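Local coordinates for protein Chains: A (Unidentified, PDB 6ZM9) that acts as a phage-encoded SAM lyase, probably breaking S-adenosylmethionine down to 5'-deoxy-5'-methylthioadenosine, the nucleoside it can bind, at residues T28-D31 with V32-T36; I37-R40 with K41-G44; E80-K84 with E85-G89. All blocks are in the same frame, centred on the assembly; numbering follows the deposited sequence.

Interaction 1: residues T28-D31 with V32-T36; sequences TIED and VVKDT
The carboxylate of Glu30 has OE1 4.1 Å from Val33 CG2 and turns OE2 toward Lys34. The second carboxylate, that of Asp31, belongs to a capping box at the start of helix 29-43. Thr28 is the N-cap. Its backbone N reaches Asp31 OD2 from above the carboxylate plane, 57° out of it, at 3.0 Å. In return Asp31 N donates to Thr28 OG1 at 3.2 Å. Each residue thus satisfies a backbone N-H of the other. Asp31 CG sits beside its own backbone N (chi1 -62°), which turns the acid back toward Thr28. At Glu30, a water links the acid to the lysine by donating to Glu30 OE2 and accepting from Lys34 NZ at 2.8 Å. The two charged atoms, Glu30 OE2 and Lys34 NZ, stay 4.8 Å apart. Glu30 OE2 also forms a salt bridge with Arg55 of the second subunit, so this turn of helix takes part in the subunit interface. The methylenes of Lys34 pass over the Glu30 carbonyl, with CG 3.4 Å from Glu30 O. Ile29 and Val33 form an apolar pair that continues onto Phe51 of strand 49-59. Val32 instead packs on Val72 and Ile74 of strand 66-77. Val32 O takes two bonds from one residue: Thr36 OG1 at 2.8 Å and Thr36 N at 2.9 Å, from opposite faces of the carbonyl plane.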
ATOM      1  N   THR A  28       3.238  16.312  10.370  1.00 13.82           N
ATOM      2  CA  THR A  28       2.394  15.174  10.679  1.00 13.38           C
ATOM      3  C   THR A  28       1.558  14.768   9.471  1.00 11.81           C
ATOM      4  O   THR A  28       1.342  15.550   8.546  1.00 12.72           O
ATOM      5  CB  THR A  28       1.373  15.481  11.784  1.00 15.90           C
ATOM      6  OG1 THR A  28       0.449  16.471  11.301  1.00 18.19           O
ATOM      7  CG2 THR A  28       2.033  15.968  13.043  1.00 19.77           C
ATOM      8  N   ILE A  29       1.043  13.537   9.522  1.00 12.64           N
ATOM      9  CA  ILE A  29       0.175  13.062   8.450  1.00 12.04           C
ATOM     10  C   ILE A  29      -1.032  13.976   8.281  1.00 12.46           C
ATOM     11  O   ILE A  29      -1.454  14.247   7.153  1.00 12.16           O
ATOM     12  CB  ILE A  29      -0.214  11.580   8.639  1.00 12.40           C
ATOM     13  CG1 ILE A  29      -1.114  11.125   7.487  1.00 13.29           C
ATOM     14  CG2 ILE A  29      -0.887  11.299   9.984  1.00 14.47           C
ATOM     15  CD1 ILE A  29      -1.228   9.609   7.357  1.00 15.22           C
ATOM     16  N   GLU A  30      -1.616  14.463   9.382  1.00 12.57           N
ATOM     17  CA  GLU A  30      -2.799  15.309   9.216  1.00 13.47           C
ATOM     18  C   GLU A  30      -2.476  16.597   8.473  1.00 12.44           C
ATOM     19  O   GLU A  30      -3.326  17.120   7.737  1.00 12.84           O
ATOM     20  CB  GLU A  30      -3.492  15.605  10.541  1.00 15.94           C
ATOM     21  CG  GLU A  30      -4.998  15.903  10.330  1.00 18.99           C
ATOM     22  CD  GLU A  30      -5.861  14.699   9.879  1.00 20.00           C
ATOM     23  OE1 GLU A  30      -5.375  13.540   9.819  1.00 19.87           O
ATOM     24  OE2 GLU A  30      -7.059  14.916   9.581  1.00 24.21           O
ATOM     25  N   ASP A  31      -1.255  17.123   8.644  1.00 12.29           N
ATOM     26  CA  ASP A  31      -0.851  18.288   7.866  1.00 12.36           C
ATOM     27  C   ASP A  31      -0.920  17.978   6.367  1.00 11.85           C
ATOM     28  O   ASP A  31      -1.380  18.802   5.570  1.00 12.19           O
ATOM     29  CB  ASP A  31       0.596  18.703   8.183  1.00 12.83           C
ATOM     30  CG  ASP A  31       0.833  19.110   9.625  1.00 14.51           C
ATOM     31  OD1 ASP A  31      -0.109  19.508  10.343  1.00 15.98           O
ATOM     32  OD2 ASP A  31       2.036  19.080  10.005  1.00 15.51           O
ATOM     33  N   VAL A  32      -0.420  16.798   5.966  1.00 11.44           N
ATOM     34  CA  VAL A  32      -0.448  16.406   4.562  1.00 11.71           C
ATOM     35  C   VAL A  32      -1.879  16.211   4.075  1.00 10.96           C
ATOM     36  O   VAL A  32      -2.212  16.607   2.954  1.00 11.41           O
ATOM     37  CB  VAL A  32       0.430  15.158   4.342  1.00 11.65           C
ATOM     38  CG1 VAL A  32       0.309  14.661   2.926  1.00 12.20           C
ATOM     39  CG2 VAL A  32       1.879  15.474   4.681  1.00 12.81           C
ATOM     40  N   VAL A  33      -2.740  15.602   4.902  1.00 11.37           N
ATOM     41  CA  VAL A  33      -4.158  15.447   4.558  1.00 11.59           C
ATOM     42  C   VAL A  33      -4.773  16.804   4.246  1.00 11.05           C
ATOM     43  O   VAL A  33      -5.390  17.010   3.195  1.00 12.21           O
ATOM     44  CB  VAL A  33      -4.921  14.739   5.691  1.00 12.23           C
ATOM     45  CG1 VAL A  33      -6.422  14.707   5.404  1.00 13.63           C
ATOM     46  CG2 VAL A  33      -4.410  13.302   5.892  1.00 13.64           C
ATOM     47  N   LYS A  34      -4.637  17.743   5.182  1.00 11.40           N
ATOM     48  CA  LYS A  34      -5.269  19.045   5.014  1.00 12.51           C
ATOM     49  C   LYS A  34      -4.705  19.788   3.809  1.00 12.43           C
ATOM     50  O   LYS A  34      -5.454  20.434   3.065  1.00 13.82           O
ATOM     51  CB  LYS A  34      -5.098  19.864   6.293  1.00 14.31           C
ATOM     52  CG  LYS A  34      -5.878  19.365   7.514  1.00 17.53           C
ATOM     53  CD  LYS A  34      -5.557  20.227   8.739  1.00 22.66           C
ATOM     54  CE  LYS A  34      -6.203  19.698   9.987  1.00 30.03           C
ATOM     55  NZ  LYS A  34      -7.669  19.668   9.804  1.00 35.25           N
ATOM     56  N   ASP A  35      -3.386  19.756   3.622  1.00 12.16           N
ATOM     57  CA  ASP A  35      -2.783  20.482   2.509  1.00 12.66           C
ATOM     58  C   ASP A  35      -3.212  19.874   1.179  1.00 12.78           C
ATOM     59  O   ASP A  35      -3.476  20.612   0.216  1.00 13.61           O
ATOM     60  CB  ASP A  35      -1.260  20.507   2.655  1.00 13.44           C
ATOM     61  CG  ASP A  35      -0.605  21.606   1.850  1.00 16.55           C
ATOM     62  OD1 ASP A  35      -1.087  22.750   1.901  1.00 19.40           O
ATOM     63  OD2 ASP A  35       0.412  21.321   1.185  1.00 15.66           O
ATOM     64  N   THR A  36      -3.287  18.537   1.108  1.00 12.36           N
ATOM     65  CA  THR A  36      -3.723  17.872  -0.115  1.00 11.99           C
ATOM     66  C   THR A  36      -5.159  18.254  -0.457  1.00 12.15           C
ATOM     67  O   THR A  36      -5.470  18.522  -1.624  1.00 13.51           O
ATOM     68  CB  THR A  36      -3.568  16.355   0.025  1.00 12.13           C
ATOM     69  OG1 THR A  36      -2.184  16.019   0.191  1.00 12.49           O
ATOM     70  CG2 THR A  36      -4.090  15.628  -1.201  1.00 14.24           C
TER
HETATM   71  O   HOH W   1      -8.310  17.086   9.107  1.00 29.72           O

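Interaction 2: residues I37-R40 with K41-G44; sequences IAIR and KRQG
Arg42 folds its guanidinium back over the preceding turn of helix 29-43, at Ala38 and Ile39. Ala38 O lies 3.7 Å above the guanidinium plane, over its centre, and Arg42 NH2 is 3.6 Å from Ile39 CG1. The bend is at chi3 (-62°). Lys41 stays extended and runs alongside Ile37, pointing the same way, with CE 3.7 Å from Ile37 CG2. Both residues pack on Leu66 of the second subunit. A third pair is joined by water: Arg40 NE donates to it at 2.9 Å, and it donates to Gln43 OE1 at 2.7 Å. The guanidinium of Arg40 and the amide of Gln43 stand 76° apart. Partners further out also hold Gln43 and, more weakly, Arg40. Gln43 NE2 bonds Lys90 O of helix 84-101, and Arg40 NH1 makes weak bonds to Pro47 O and Asp48 O. Ile39 packs on Leu94 of the same neighbouring helix. The helix ends in a Schellman motif. Gly44 has positive phi (78°), and its N donates to Lys41 O at 2.9 Å. The positive Arg42 group rests on the carbonyl oxygen of Ala38 near the negative end of the helix dipole, which would probably favour its charge.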
ATOM      1  N   ILE A  37      -6.053  18.271   0.536  1.00 12.25           N
ATOM      2  CA  ILE A  37      -7.437  18.670   0.284  1.00 13.44           C
ATOM      3  C   ILE A  37      -7.475  20.073  -0.307  1.00 13.10           C
ATOM      4  O   ILE A  37      -8.182  20.342  -1.285  1.00 15.64           O
ATOM      5  CB  ILE A  37      -8.278  18.596   1.573  1.00 14.27           C
ATOM      6  CG1 ILE A  37      -8.495  17.154   2.021  1.00 14.62           C
ATOM      7  CG2 ILE A  37      -9.627  19.331   1.371  1.00 16.95           C
ATOM      8  CD1 ILE A  37      -9.052  17.046   3.422  1.00 16.42           C
ATOM      9  N   ALA A  38      -6.713  20.992   0.292  1.00 14.07           N
ATOM     10  CA  ALA A  38      -6.712  22.376  -0.156  1.00 14.76           C
ATOM     11  C   ALA A  38      -6.191  22.510  -1.581  1.00 14.46           C
ATOM     12  O   ALA A  38      -6.763  23.243  -2.388  1.00 16.58           O
ATOM     13  CB  ALA A  38      -5.871  23.211   0.812  1.00 16.27           C
ATOM     14  N   ILE A  39      -5.115  21.805  -1.912  1.00 14.60           N
ATOM     15  CA  ILE A  39      -4.548  21.887  -3.249  1.00 13.93           C
ATOM     16  C   ILE A  39      -5.529  21.326  -4.272  1.00 15.28           C
ATOM     17  O   ILE A  39      -5.758  21.919  -5.334  1.00 16.52           O
ATOM     18  CB  ILE A  39      -3.208  21.135  -3.301  1.00 13.98           C
ATOM     19  CG1 ILE A  39      -2.136  21.851  -2.491  1.00 13.66           C
ATOM     20  CG2 ILE A  39      -2.759  20.971  -4.731  1.00 16.11           C
ATOM     21  CD1 ILE A  39      -0.948  20.988  -2.126  1.00 13.97           C
ATOM     22  N   ARG A  40      -6.110  20.164  -3.976  1.00 14.22           N
ATOM     23  CA  ARG A  40      -6.998  19.509  -4.928  1.00 15.34           C
ATOM     24  C   ARG A  40      -8.282  20.304  -5.124  1.00 17.52           C
ATOM     25  O   ARG A  40      -8.806  20.371  -6.242  1.00 19.66           O
ATOM     26  CB  ARG A  40      -7.246  18.054  -4.512  1.00 17.37           C
ATOM     27  CG  ARG A  40      -5.936  17.251  -4.460  1.00 18.00           C
ATOM     28  CD  ARG A  40      -6.153  15.767  -4.368  1.00 18.77           C
ATOM     29  NE  ARG A  40      -6.359  15.209  -5.698  1.00 22.91           N
ATOM     30  CZ  ARG A  40      -6.962  14.056  -5.939  1.00 25.01           C
ATOM     31  NH1 ARG A  40      -7.434  13.330  -4.934  1.00 26.38           N
ATOM     32  NH2 ARG A  40      -7.095  13.619  -7.183  1.00 32.56           N
ATOM     33  N   LYS A  41      -8.787  20.948  -4.075  1.00 18.91           N
ATOM     34  CA  LYS A  41      -9.942  21.821  -4.263  1.00 20.39           C
ATOM     35  C   LYS A  41      -9.624  22.958  -5.231  1.00 20.87           C
ATOM     36  O   LYS A  41     -10.457  23.311  -6.078  1.00 23.33           O
ATOM     37  CB  LYS A  41     -10.416  22.355  -2.921  1.00 23.70           C
ATOM     38  CG  LYS A  41     -11.159  21.341  -2.061  1.00 26.44           C
ATOM     39  CD  LYS A  41     -11.606  21.994  -0.758  1.00 30.37           C
ATOM     40  CE  LYS A  41     -12.541  21.125   0.069  1.00 33.66           C
ATOM     41  NZ  LYS A  41     -12.741  21.711   1.446  1.00 41.40           N
ATOM     42  N   ARG A  42      -8.424  23.541  -5.138  1.00 20.60           N
ATOM     43  CA  ARG A  42      -8.055  24.631  -6.044  1.00 21.08           C
ATOM     44  C   ARG A  42      -7.862  24.140  -7.472  1.00 19.36           C
ATOM     45  O   ARG A  42      -7.956  24.939  -8.410  1.00 21.39           O
ATOM     46  CB  ARG A  42      -6.805  25.341  -5.535  1.00 23.28           C
ATOM     47  CG  ARG A  42      -7.065  26.194  -4.304  1.00 26.96           C
ATOM     48  CD  ARG A  42      -5.870  27.097  -3.984  1.00 31.91           C
ATOM     49  NE  ARG A  42      -4.662  26.336  -3.675  1.00 36.04           N
ATOM     50  CZ  ARG A  42      -4.260  26.006  -2.445  1.00 37.84           C
ATOM     51  NH1 ARG A  42      -4.962  26.374  -1.377  1.00 41.07           N
ATOM     52  NH2 ARG A  42      -3.140  25.315  -2.285  1.00 37.10           N
ATOM     53  N   GLN A  43      -7.627  22.846  -7.655  1.00 20.05           N
ATOM     54  CA  GLN A  43      -7.594  22.254  -8.980  1.00 19.39           C
ATOM     55  C   GLN A  43      -8.986  21.973  -9.523  1.00 20.87           C
ATOM     56  O   GLN A  43      -9.118  21.651 -10.714  1.00 26.93           O
ATOM     57  CB  GLN A  43      -6.810  20.948  -8.924  1.00 20.15           C
ATOM     58  CG  GLN A  43      -5.342  21.109  -8.568  1.00 17.97           C
ATOM     59  CD  GLN A  43      -4.633  19.774  -8.552  1.00 18.90           C
ATOM     60  OE1 GLN A  43      -5.216  18.755  -8.212  1.00 23.34           O
ATOM     61  NE2 GLN A  43      -3.381  19.770  -8.929  1.00 20.67           N
ATOM     62  N   GLY A  44     -10.014  22.079  -8.686  1.00 20.07           N
ATOM     63  CA  GLY A  44     -11.368  21.798  -9.095  1.00 22.24           C
ATOM     64  C   GLY A  44     -11.712  20.332  -9.168  1.00 24.14           C
ATOM     65  O   GLY A  44     -12.759  19.999  -9.727  1.00 29.16           O
TER
HETATM   66  O   HOH W   2      -4.719  16.111  -7.926  1.00 23.44           O

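Interaction 3: residues E80-K84 with E85-G89; sequences EGLSK and EDFTG
Leu82 and Phe87 form a hydrophobic staple across the start of helix 84-101, with Ser83 between them as the N-cap. Leu82 lies one residue before the cap and Phe87 four after it. Along the leucine, CB faces Phe87 CB at 4.2 Å. CG comes next, 4.1 Å from Asp86 OD2. There the chain forks. CD1 lies 4.0 Å from Phe87 CA and sits at the edge of the phenyl ring, near its plane. CD2 goes to the aspartate, 3.7 Å from Asp86 OD2. The leucine therefore touches an apolar residue and an acid at once, and it also packs on Ile45. The phenyl ring leads on into the fold and touches Ala13 of strand 11-21. Ser83 OG accepts from Asp86 N at 3.0 Å. It can do so because it stands between its own backbone N and carbonyl carbon (chi1 72°), over the first turn. Ser83 O accepts from Phe87 N. Thr88 turns its hydroxyl back and donates from OG1 to Lys84 O, which also accepts from Thr88 N. The lysine's own NZ bonds Gln118 OE1. Asp86 OD1 forms a salt bridge with Lys90. The other oxygen of Asp86, OD2, accepts at 2.9 Å from a water that in turn accepts from Ser83 N at 2.9 Å.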
ATOM      1  N   GLU A  80     -13.262  10.090 -11.473  1.00 26.48           N
ATOM      2  CA  GLU A  80     -13.940  11.049 -12.333  1.00 26.25           C
ATOM      3  C   GLU A  80     -13.713  10.814 -13.818  1.00 27.12           C
ATOM      4  O   GLU A  80     -14.178  11.619 -14.636  1.00 31.42           O
ATOM      5  CB  GLU A  80     -13.477  12.471 -12.010  1.00 30.15           C
ATOM      6  CG  GLU A  80     -13.776  12.905 -10.605  1.00 33.84           C
ATOM      7  CD  GLU A  80     -13.452  14.365 -10.399  1.00 36.39           C
ATOM      8  OE1 GLU A  80     -14.369  15.202 -10.496  1.00 38.99           O
ATOM      9  OE2 GLU A  80     -12.276  14.685 -10.168  1.00 37.56           O
ATOM     10  N   GLY A  81     -12.982   9.767 -14.188  1.00 26.32           N
ATOM     11  CA  GLY A  81     -12.762   9.449 -15.584  1.00 26.17           C
ATOM     12  C   GLY A  81     -12.023  10.526 -16.345  1.00 27.16           C
ATOM     13  O   GLY A  81     -12.443  10.921 -17.439  1.00 28.90           O
ATOM     14  N   LEU A  82     -10.918  11.005 -15.787  1.00 26.18           N
ATOM     15  CA  LEU A  82     -10.135  12.034 -16.439  1.00 23.64           C
ATOM     16  C   LEU A  82      -9.302  11.424 -17.559  1.00 25.66           C
ATOM     17  O   LEU A  82      -9.030  10.222 -17.591  1.00 26.23           O
ATOM     18  CB  LEU A  82      -9.193  12.704 -15.442  1.00 23.93           C
ATOM     19  CG  LEU A  82      -9.822  13.345 -14.195  1.00 25.79           C
ATOM     20  CD1 LEU A  82      -8.710  14.008 -13.356  1.00 29.37           C
ATOM     21  CD2 LEU A  82     -10.926  14.317 -14.573  1.00 30.54           C
ATOM     22  N   SER A  83      -8.892  12.281 -18.483  1.00 26.57           N
ATOM     23  CA  SER A  83      -7.943  11.862 -19.489  1.00 25.83           C
ATOM     24  C   SER A  83      -6.584  11.616 -18.849  1.00 24.15           C
ATOM     25  O   SER A  83      -6.272  12.128 -17.766  1.00 23.88           O
ATOM     26  CB  SER A  83      -7.801  12.948 -20.555  1.00 27.66           C
ATOM     27  OG  SER A  83      -7.088  14.072 -20.041  1.00 29.77           O
ATOM     28  N   LYS A  84      -5.742  10.861 -19.532  1.00 24.42           N
ATOM     29  CA  LYS A  84      -4.369  10.558 -19.067  1.00 25.25           C
ATOM     30  C   LYS A  84      -3.613  11.867 -18.811  1.00 24.20           C
ATOM     31  O   LYS A  84      -3.000  11.982 -17.765  1.00 23.50           O
ATOM     32  CB  LYS A  84      -3.648   9.705 -20.107  1.00 26.47           C
ATOM     33  CG  LYS A  84      -2.246   9.274 -19.732  1.00 30.42           C
ATOM     34  CD  LYS A  84      -1.640   8.332 -20.743  1.00 34.18           C
ATOM     35  CE  LYS A  84      -0.818   7.241 -20.101  1.00 40.95           C
ATOM     36  NZ  LYS A  84       0.201   6.698 -21.026  1.00 45.57           N
ATOM     37  N   GLU A  85      -3.675  12.824 -19.745  1.00 27.32           N
ATOM     38  CA  GLU A  85      -2.932  14.075 -19.610  1.00 29.20           C
ATOM     39  C   GLU A  85      -3.469  14.920 -18.462  1.00 25.97           C
ATOM     40  O   GLU A  85      -2.697  15.522 -17.708  1.00 25.79           O
ATOM     41  CB  GLU A  85      -2.996  14.840 -20.939  1.00 38.08           C
ATOM     42  CG  GLU A  85      -2.673  16.333 -20.850  1.00 49.43           C
ATOM     43  CD  GLU A  85      -2.737  17.040 -22.198  1.00 60.05           C
ATOM     44  OE1 GLU A  85      -2.633  16.360 -23.242  1.00 62.60           O
ATOM     45  OE2 GLU A  85      -2.894  18.281 -22.213  1.00 62.09           O
ATOM     46  N   ASP A  86      -4.791  14.972 -18.315  1.00 25.38           N
ATOM     47  CA  ASP A  86      -5.440  15.748 -17.237  1.00 24.05           C
ATOM     48  C   ASP A  86      -5.065  15.149 -15.876  1.00 20.36           C
ATOM     49  O   ASP A  86      -4.617  15.883 -15.011  1.00 20.12           O
ATOM     50  CB  ASP A  86      -6.949  15.782 -17.424  1.00 27.81           C
ATOM     51  CG  ASP A  86      -7.620  16.767 -16.500  1.00 34.45           C
ATOM     52  OD1 ASP A  86      -6.918  17.587 -15.923  1.00 36.70           O
ATOM     53  OD2 ASP A  86      -8.834  16.708 -16.381  1.00 38.66           O
ATOM     54  N   PHE A  87      -5.249  13.851 -15.698  1.00 19.76           N
ATOM     55  CA  PHE A  87      -4.900  13.222 -14.431  1.00 18.12           C
ATOM     56  C   PHE A  87      -3.419  13.386 -14.129  1.00 16.12           C
ATOM     57  O   PHE A  87      -3.035  13.741 -13.003  1.00 16.22           O
ATOM     58  CB  PHE A  87      -5.271  11.742 -14.476  1.00 18.36           C
ATOM     59  CG  PHE A  87      -4.976  11.004 -13.197  1.00 16.07           C
ATOM     60  CD1 PHE A  87      -5.839  11.097 -12.130  1.00 17.28           C
ATOM     61  CD2 PHE A  87      -3.836  10.251 -13.060  1.00 16.63           C
ATOM     62  CE1 PHE A  87      -5.571  10.447 -10.943  1.00 16.38           C
ATOM     63  CE2 PHE A  87      -3.577   9.572 -11.878  1.00 16.14           C
ATOM     64  CZ  PHE A  87      -4.448   9.683 -10.815  1.00 16.06           C
ATOM     65  N   THR A  88      -2.568  13.076 -15.102  1.00 18.01           N
ATOM     66  CA  THR A  88      -1.127  13.144 -14.878  1.00 19.26           C
ATOM     67  C   THR A  88      -0.709  14.555 -14.494  1.00 17.76           C
ATOM     68  O   THR A  88       0.085  14.750 -13.567  1.00 16.90           O
ATOM     69  CB  THR A  88      -0.391  12.675 -16.135  1.00 21.54           C
ATOM     70  OG1 THR A  88      -0.691  11.291 -16.380  1.00 22.67           O
ATOM     71  CG2 THR A  88       1.109  12.842 -15.974  1.00 24.78           C
ATOM     72  N   GLY A  89      -1.228  15.555 -15.201  1.00 17.29           N
ATOM     73  CA  GLY A  89      -0.844  16.919 -14.898  1.00 17.33           C
ATOM     74  C   GLY A  89      -1.278  17.359 -13.513  1.00 16.77           C
ATOM     75  O   GLY A  89      -0.535  18.053 -12.815  1.00 16.96           O
TER
HETATM   76  O   HOH W   3     -10.066  14.981 -18.320  1.00 29.67           O

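How the interactions relate
Interactions 1 and 2 are the two ends of helix 29-43, with centres 13 Å apart. Both touch the second subunit. Interaction 3 starts helix 84-101, which packs against the first helix. Its centre is 15 Å from that of interaction 2, and their nearest atoms are about 5 Å apart. Interaction 1 is farther from interaction 3, about 23 Å between centres. One difference between the helix starts is that the acid meets the N-cap N directly at 28-36 but through a water at 80-89. A bound 5'-deoxy-5'-methylthioadenosine, not necessarily the same copy each time, lies about 6 Å from the side chain of Arg40, about 8 Å from that of Phe87 and about 10 Å from that of Val33.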